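Local coordinates for protein gamma-glutamyl phosphate reductase (Saccharomyces cerevisiae, PDB 1VLU) that catalyses the NADPH-dependent reduction of L-gamma-glutamyl phosphate to the semialdehyde of L-glutamate, with release of phosphate, the second step from glutamate toward proline, at residues G27-L30 / K31-N35; S39-L42 / Y43-D47; T185-P188 / V189-Q193. One frame throughout, in Å; residues are numbered along the deposited sequence.

Interaction 1: residues G27-L30 / K31-N35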
loop_
_atom_site.group_PDB
_atom_site.type_symbol
_atom_site.label_atom_id
_atom_site.label_comp_id
_atom_site.label_asym_id
_atom_site.label_seq_id
_atom_site.Cartn_x
_atom_site.Cartn_y
_atom_site.Cartn_z
ATOM N N GLY A 27 -7.361 18.579 -1.020
ATOM C CA GLY A 27 -5.969 18.656 -1.424
ATOM C C GLY A 27 -5.792 18.965 -2.897
ATOM O O GLY A 27 -4.880 19.702 -3.278
ATOM N N ASN A 28 -6.660 18.393 -3.731
ATOM C CA ASN A 28 -6.583 18.601 -5.175
ATOM C C ASN A 28 -6.910 20.025 -5.618
ATOM O O ASN A 28 -6.525 20.432 -6.707
ATOM C CB ASN A 28 -7.442 17.581 -5.929
ATOM C CG ASN A 28 -6.729 16.251 -6.105
ATOM O OD1 ASN A 28 -5.495 16.197 -6.135
ATOM N ND2 ASN A 28 -7.500 15.167 -6.203
ATOM N N ILE A 29 -7.603 20.767 -4.753
ATOM C CA ILE A 29 -7.863 22.192 -4.931
ATOM C C ILE A 29 -6.752 22.992 -4.266
ATOM O O ILE A 29 -6.165 23.891 -4.884
ATOM C CB ILE A 29 -9.254 22.583 -4.353
ATOM C CG1 ILE A 29 -10.362 21.901 -5.172
ATOM C CG2 ILE A 29 -9.433 24.096 -4.336
ATOM C CD1 ILE A 29 -11.700 21.817 -4.479
ATOM N N LEU A 30 -6.444 22.641 -3.020
ATOM C CA LEU A 30 -5.427 23.345 -2.235
ATOM C C LEU A 30 -4.085 23.434 -2.970
ATOM O O LEU A 30 -3.441 24.485 -2.949
ATOM C CB LEU A 30 -5.266 22.703 -0.845
ATOM C CG LEU A 30 -4.238 23.266 0.136
ATOM C CD1 LEU A 30 -4.527 24.747 0.445
ATOM C CD2 LEU A 30 -4.240 22.453 1.409
ATOM N N LYS A 31 -3.695 22.352 -3.647
ATOM C CA LYS A 31 -2.417 22.310 -4.376
ATOM C C LYS A 31 -2.266 23.381 -5.488
ATOM O O LYS A 31 -1.143 23.728 -5.861
ATOM C CB LYS A 31 -2.118 20.891 -4.905
ATOM C CG LYS A 31 -2.832 20.528 -6.175
ATOM C CD LYS A 31 -2.750 19.053 -6.493
ATOM C CE LYS A 31 -1.535 18.694 -7.290
ATOM N NZ LYS A 31 -1.640 17.273 -7.701
ATOM N N THR A 32 -3.393 23.900 -5.982
ATOM C CA THR A 32 -3.449 24.872 -7.091
ATOM C C THR A 32 -3.716 26.329 -6.646
ATOM O O THR A 32 -3.826 27.244 -7.474
ATOM C CB THR A 32 -4.570 24.498 -8.074
ATOM O OG1 THR A 32 -5.837 24.706 -7.440
ATOM C CG2 THR A 32 -4.454 23.041 -8.502
ATOM N N ILE A 33 -3.839 26.531 -5.340
ATOM C CA ILE A 33 -4.019 27.854 -4.760
ATOM C C ILE A 33 -2.648 28.502 -4.646
ATOM O O ILE A 33 -1.664 27.830 -4.308
ATOM C CB ILE A 33 -4.737 27.756 -3.371
ATOM C CG1 ILE A 33 -6.092 27.057 -3.513
ATOM C CG2 ILE A 33 -4.892 29.107 -2.709
ATOM C CD1 ILE A 33 -6.975 27.593 -4.642
ATOM N N SER A 34 -2.596 29.801 -4.938
ATOM C CA SER A 34 -1.355 30.584 -4.913
ATOM C C SER A 34 -0.744 30.645 -3.525
ATOM O O SER A 34 -1.433 30.447 -2.535
ATOM C CB SER A 34 -1.631 32.006 -5.389
ATOM O OG SER A 34 -2.442 32.706 -4.456
ATOM N N ASN A 35 0.546 30.929 -3.449
ATOM C CA ASN A 35 1.215 31.149 -2.172
ATOM C C ASN A 35 0.622 32.298 -1.338
ATOM O O ASN A 35 0.573 32.219 -0.107
ATOM C CB ASN A 35 2.699 31.411 -2.403
ATOM C CG ASN A 35 3.481 31.411 -1.125
ATOM O OD1 ASN A 35 3.523 30.407 -0.416
ATOM N ND2 ASN A 35 4.114 32.532 -0.818
#
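T32 and I29 meet where helix 15-30 runs out: the hydroxyl OG1 of T32 reaches back to I29 O at 2.7 Å. The donor lies in the carbonyl plane, on a lone pair. A chi1 of 69° sets OG1 between the backbone N and the carbonyl carbon of T32, which turns the hydroxyl back onto the helix. The same oxygen also accepts from T32 N, at 3.0 Å, but that donor stands 48° above the carbonyl plane. Two donors of one residue therefore grip I29 O from different directions, while CG2 of T32 rests near N28 O.

K31 can be traced outward atom by atom. Its CB lies 3.4 Å from G27 O, the oxygen that takes the last alpha-type bond of the helix, from K31 N at 2.9 Å. CG sits between two carbonyl oxygens, 3.6 Å from G27 O and 3.7 Å from N28 O. CD passes alongside the N28 side chain, the two groups pointing the same way. A bend at chi3 (-88°) then redirects CE, and NZ leaves for the second subunit, where it forms a salt bridge with D388 and a hydrogen bond to V387 O of that chain.

I33 closes the turn. Its N bonds L30 O at 3.2 Å, and CG1 packs over I29 O and L30 O, bringing CD1 close to CG2 of I29. L30 faces the other way, onto V187 and S191 of the same chain.

The bond from I33 N to L30 O closes a type I beta turn, L30 to I33, that ends helix 15-30; directly after it S34, as N-cap, bonds G37 N with OG and starts helix 35-51. The arrangement is a short connection between two consecutive helices, a tight turn followed by an N-cap, with K31 on the face at the subunit interface.

Interaction 2: residues S39-L42 / Y43-D47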
loop_
_atom_site.group_PDB
_atom_site.type_symbol
_atom_site.label_atom_id
_atom_site.label_comp_id
_atom_site.label_asym_id
_atom_site.label_seq_id
_atom_site.Cartn_x
_atom_site.Cartn_y
_atom_site.Cartn_z
ATOM N N SER A 39 -0.668 31.542 2.232
ATOM C CA SER A 39 -0.051 32.300 3.312
ATOM C C SER A 39 -1.054 33.215 4.022
ATOM O O SER A 39 -0.965 33.425 5.230
ATOM C CB SER A 39 1.109 33.134 2.779
ATOM O OG SER A 39 2.023 32.318 2.073
ATOM N N ASP A 40 -2.001 33.751 3.254
ATOM C CA ASP A 40 -2.998 34.684 3.753
ATOM C C ASP A 40 -3.900 34.042 4.793
ATOM O O ASP A 40 -4.142 34.622 5.855
ATOM C CB ASP A 40 -3.845 35.220 2.599
ATOM C CG ASP A 40 -4.752 36.367 3.019
ATOM O OD1 ASP A 40 -4.354 37.156 3.917
ATOM O OD2 ASP A 40 -5.861 36.487 2.442
ATOM N N ILE A 41 -4.403 32.851 4.493
ATOM C CA ILE A 41 -5.247 32.141 5.442
ATOM C C ILE A 41 -4.480 31.851 6.742
ATOM O O ILE A 41 -5.083 31.786 7.806
ATOM C CB ILE A 41 -5.901 30.841 4.830
ATOM C CG1 ILE A 41 -7.135 30.379 5.641
ATOM C CG2 ILE A 41 -4.889 29.696 4.733
ATOM C CD1 ILE A 41 -8.186 31.469 5.955
ATOM N N LEU A 42 -3.159 31.696 6.663
ATOM C CA LEU A 42 -2.356 31.458 7.868
ATOM C C LEU A 42 -2.283 32.691 8.773
ATOM O O LEU A 42 -2.239 32.560 9.995
ATOM C CB LEU A 42 -0.952 30.930 7.527
ATOM C CG LEU A 42 -0.823 29.538 6.891
ATOM C CD1 LEU A 42 0.619 29.082 6.947
ATOM C CD2 LEU A 42 -1.769 28.519 7.573
ATOM N N TYR A 43 -2.282 33.876 8.167
ATOM C CA TYR A 43 -2.305 35.143 8.901
ATOM C C TYR A 43 -3.639 35.369 9.584
ATOM O O TYR A 43 -3.678 35.839 10.714
ATOM C CB TYR A 43 -1.971 36.327 7.985
ATOM C CG TYR A 43 -0.508 36.421 7.592
ATOM C CD1 TYR A 43 0.504 36.469 8.565
ATOM C CD2 TYR A 43 -0.134 36.472 6.250
ATOM C CE1 TYR A 43 1.853 36.557 8.206
ATOM C CE2 TYR A 43 1.206 36.560 5.878
ATOM C CZ TYR A 43 2.193 36.599 6.861
ATOM O OH TYR A 43 3.516 36.693 6.487
ATOM N N LYS A 44 -4.724 35.036 8.895
ATOM C CA LYS A 44 -6.066 35.136 9.456
ATOM C C LYS A 44 -6.245 34.171 10.638
ATOM O O LYS A 44 -6.851 34.531 11.654
ATOM C CB LYS A 44 -7.135 34.849 8.383
ATOM C CG LYS A 44 -7.042 35.670 7.103
ATOM C CD LYS A 44 -7.331 37.134 7.333
ATOM C CE LYS A 44 -7.568 37.874 6.020
ATOM N NZ LYS A 44 -6.328 38.436 5.422
ATOM N N ILE A 45 -5.722 32.952 10.493
ATOM C CA ILE A 45 -5.797 31.913 11.530
ATOM C C ILE A 45 -4.980 32.292 12.764
ATOM O O ILE A 45 -5.415 32.054 13.894
ATOM C CB ILE A 45 -5.355 30.497 10.991
ATOM C CG1 ILE A 45 -6.420 29.921 10.051
ATOM C CG2 ILE A 45 -5.116 29.507 12.146
ATOM C CD1 ILE A 45 -5.973 28.658 9.317
ATOM N N HIS A 46 -3.796 32.868 12.537
ATOM C CA HIS A 46 -2.960 33.423 13.610
ATOM C C HIS A 46 -3.741 34.475 14.393
ATOM O O HIS A 46 -3.692 34.507 15.628
ATOM C CB HIS A 46 -1.670 34.037 13.042
ATOM C CG HIS A 46 -0.999 35.004 13.974
ATOM N ND1 HIS A 46 0.190 34.722 14.615
ATOM C CD2 HIS A 46 -1.358 36.245 14.383
ATOM C CE1 HIS A 46 0.535 35.747 15.374
ATOM N NE2 HIS A 46 -0.387 36.685 15.251
ATOM N N ASP A 47 -4.458 35.334 13.666
ATOM C CA ASP A 47 -5.232 36.436 14.263
ATOM C C ASP A 47 -6.427 35.902 15.047
ATOM O O ASP A 47 -6.699 36.342 16.170
ATOM C CB ASP A 47 -5.700 37.412 13.177
ATOM C CG ASP A 47 -4.539 38.186 12.521
ATOM O OD1 ASP A 47 -3.368 38.060 12.965
ATOM O OD2 ASP A 47 -4.808 38.932 11.546
#
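D40 and K44, one helical turn apart, join through a salt bridge in which NZ of K44 lies 2.8 Å from OD1 of D40. The two side chains reach it differently. The carboxylate of D40 extends anti to its own nitrogen (chi1 -171°), whereas K44 kinks twice, at chi2 (-67°) and chi4, and folds its ammonium back toward the preceding turn. NZ meets OD1 on the syn side, 24° out of the carboxylate plane. On the way, CG of K44 passes 3.3 Å from D40 O, the oxygen that accepts K44 N at 3.1 Å. E184 lies close to this pair: it makes a long, weak ion pair with NZ and would probably repel D40 OD2.

Y43 carries its ring beside its own backbone nitrogen, which puts CD2 3.3 Å from S39 O, an oxygen also bonded by Y43 N.

I41 and I45 touch along the buried flank, CG1 of I41 lying 4.2 Å from CD1 of I45. CG1 of I45 also nestles 3.2 Å from I41 O, the acceptor of I45 N. F181 and I149, from helices 164-185 and 139-151, border I41, and V98 and A99 of helix 87-100 border L42.

Spaced i to i+4, the charged and the apolar pair follow the repeat of an amphipathic alpha-helix, here helix 35-51, packed against three neighbouring helices.

Interaction 3: residues T185-P188 / V189-Q193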
loop_
_atom_site.group_PDB
_atom_site.type_symbol
_atom_site.label_atom_id
_atom_site.label_comp_id
_atom_site.label_asym_id
_atom_site.label_seq_id
_atom_site.Cartn_x
_atom_site.Cartn_y
_atom_site.Cartn_z
ATOM N N THR A 185 -9.468 33.704 -0.099
ATOM C CA THR A 185 -8.153 33.023 -0.127
ATOM C C THR A 185 -8.049 31.876 -1.143
ATOM O O THR A 185 -6.975 31.586 -1.655
ATOM C CB THR A 185 -7.755 32.477 1.260
ATOM O OG1 THR A 185 -8.738 31.525 1.709
ATOM C CG2 THR A 185 -7.602 33.614 2.276
ATOM N N GLY A 186 -9.176 31.236 -1.431
ATOM C CA GLY A 186 -9.204 30.092 -2.317
ATOM C C GLY A 186 -9.080 28.800 -1.543
ATOM O O GLY A 186 -9.462 27.754 -2.037
ATOM N N VAL A 187 -8.559 28.885 -0.322
ATOM C CA VAL A 187 -8.298 27.718 0.529
ATOM C C VAL A 187 -9.614 27.083 0.972
ATOM O O VAL A 187 -10.373 27.679 1.731
ATOM C CB VAL A 187 -7.381 28.076 1.736
ATOM C CG1 VAL A 187 -7.247 26.903 2.708
ATOM C CG2 VAL A 187 -6.008 28.521 1.236
ATOM N N PRO A 188 -9.891 25.866 0.481
ATOM C CA PRO A 188 -11.206 25.268 0.688
ATOM C C PRO A 188 -11.470 24.738 2.088
ATOM O O PRO A 188 -10.551 24.318 2.785
ATOM C CB PRO A 188 -11.232 24.118 -0.328
ATOM C CG PRO A 188 -9.827 23.758 -0.549
ATOM C CD PRO A 188 -8.991 24.989 -0.307
ATOM N N VAL A 189 -12.737 24.779 2.486
ATOM C CA VAL A 189 -13.242 24.050 3.657
ATOM C C VAL A 189 -12.861 22.562 3.471
ATOM O O VAL A 189 -13.012 22.017 2.373
ATOM C CB VAL A 189 -14.791 24.264 3.792
ATOM C CG1 VAL A 189 -15.431 23.282 4.762
ATOM C CG2 VAL A 189 -15.087 25.694 4.208
ATOM N N GLY A 190 -12.346 21.911 4.512
ATOM C CA GLY A 190 -11.847 20.535 4.364
ATOM C C GLY A 190 -10.348 20.419 4.125
ATOM O O GLY A 190 -9.818 19.309 4.169
ATOM N N SER A 191 -9.657 21.538 3.863
ATOM C CA SER A 191 -8.194 21.524 3.730
ATOM C C SER A 191 -7.584 20.895 4.983
ATOM O O SER A 191 -6.619 20.133 4.890
ATOM C CB SER A 191 -7.629 22.937 3.554
ATOM O OG SER A 191 -8.047 23.528 2.344
ATOM N N VAL A 192 -8.155 21.239 6.142
ATOM C CA VAL A 192 -7.790 20.672 7.439
ATOM C C VAL A 192 -9.034 20.116 8.114
ATOM O O VAL A 192 -9.958 20.846 8.324
ATOM C CB VAL A 192 -7.155 21.740 8.376
ATOM C CG1 VAL A 192 -6.836 21.141 9.714
ATOM C CG2 VAL A 192 -5.867 22.298 7.758
ATOM N N GLN A 193 -9.078 18.822 8.426
ATOM C CA GLN A 193 -10.225 18.272 9.185
ATOM C C GLN A 193 -9.764 17.816 10.547
ATOM O O GLN A 193 -8.854 17.002 10.682
ATOM C CB GLN A 193 -10.941 17.123 8.463
ATOM C CG GLN A 193 -11.338 17.442 7.041
ATOM C CD GLN A 193 -11.936 16.246 6.330
ATOM O OE1 GLN A 193 -13.026 15.792 6.669
ATOM N NE2 GLN A 193 -11.221 15.730 5.336
#
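The flat group facing S191 is the peptide that links P188 to V189. Its carbonyl, that of P188, receives S191 OG in its plane, on a lone pair, while the S191 amide approaches from above that plane, 41° out of it. The puckered pyrrolidine ring of P188 forms a wall beside the same hydroxyl: CD and CG lie against it, with OG 3.2 Å from CD, and I29 of helix 15-30 and Q182 of helix 164-185 also touch the ring. This is a type II beta turn, P188 to S191, in the connection between helix 164-185 and strand 192-194, which pairs in parallel with strand 154-158.

The turn is closed by S191 N, which bonds P188 O at 3.1 Å with an N-H...O angle of 153°. G190, third in the turn, has a positive phi; at its backbone angles a side chain would collide with the carbonyl oxygen of V189, which accounts for glycine there. G186, also with positive phi, is the first residue to leave helical geometry after helix 164-185. V187 N makes a weak bond to T185 OG1, whose hydroxyl also bonds F181 O.

V187 completes the buried side, its CG1 lying 3.5 Å from S191 OG, and V187 also touches I41 of helix 35-51. V189 bonds Q182 through its backbone N, and its side chain lies on A179, so the loop is tied back to the helix it leaves. Beyond the turn, S191 and Q193 pair by backbone bonds with strand 154-158.

A chi1 of -65° stands the serine oxygen beside its own nitrogen, from where OG, like the turn-closing N-H, can reach P188 O, at 2.7 Å.

Overall arrangement
Along the chain the three come in series: interaction 1 joins helix 15-30 to helix 35-51, interaction 2 lies within the latter, and interaction 3 follows helix 164-185 much later, leading into strand 192-194. In space they cluster on one side of the chain's centre. The centres of interactions 1 and 2 are about 16 Å apart, those of interactions 2 and 3 about 12 Å, and those of interactions 1 and 3 about 9 Å. I33 CG2 lies 3.4 Å from T185 O, and I41 CG2 lies 3.9 Å from V187 CG2. Helices 15-30 and 35-51 thus both pack against the loop leading into strand 192-194, which pairs with 154-158 in the mixed sheet of an aldehyde dehydrogenase-like fold, while only interaction 1 reaches the second subunit.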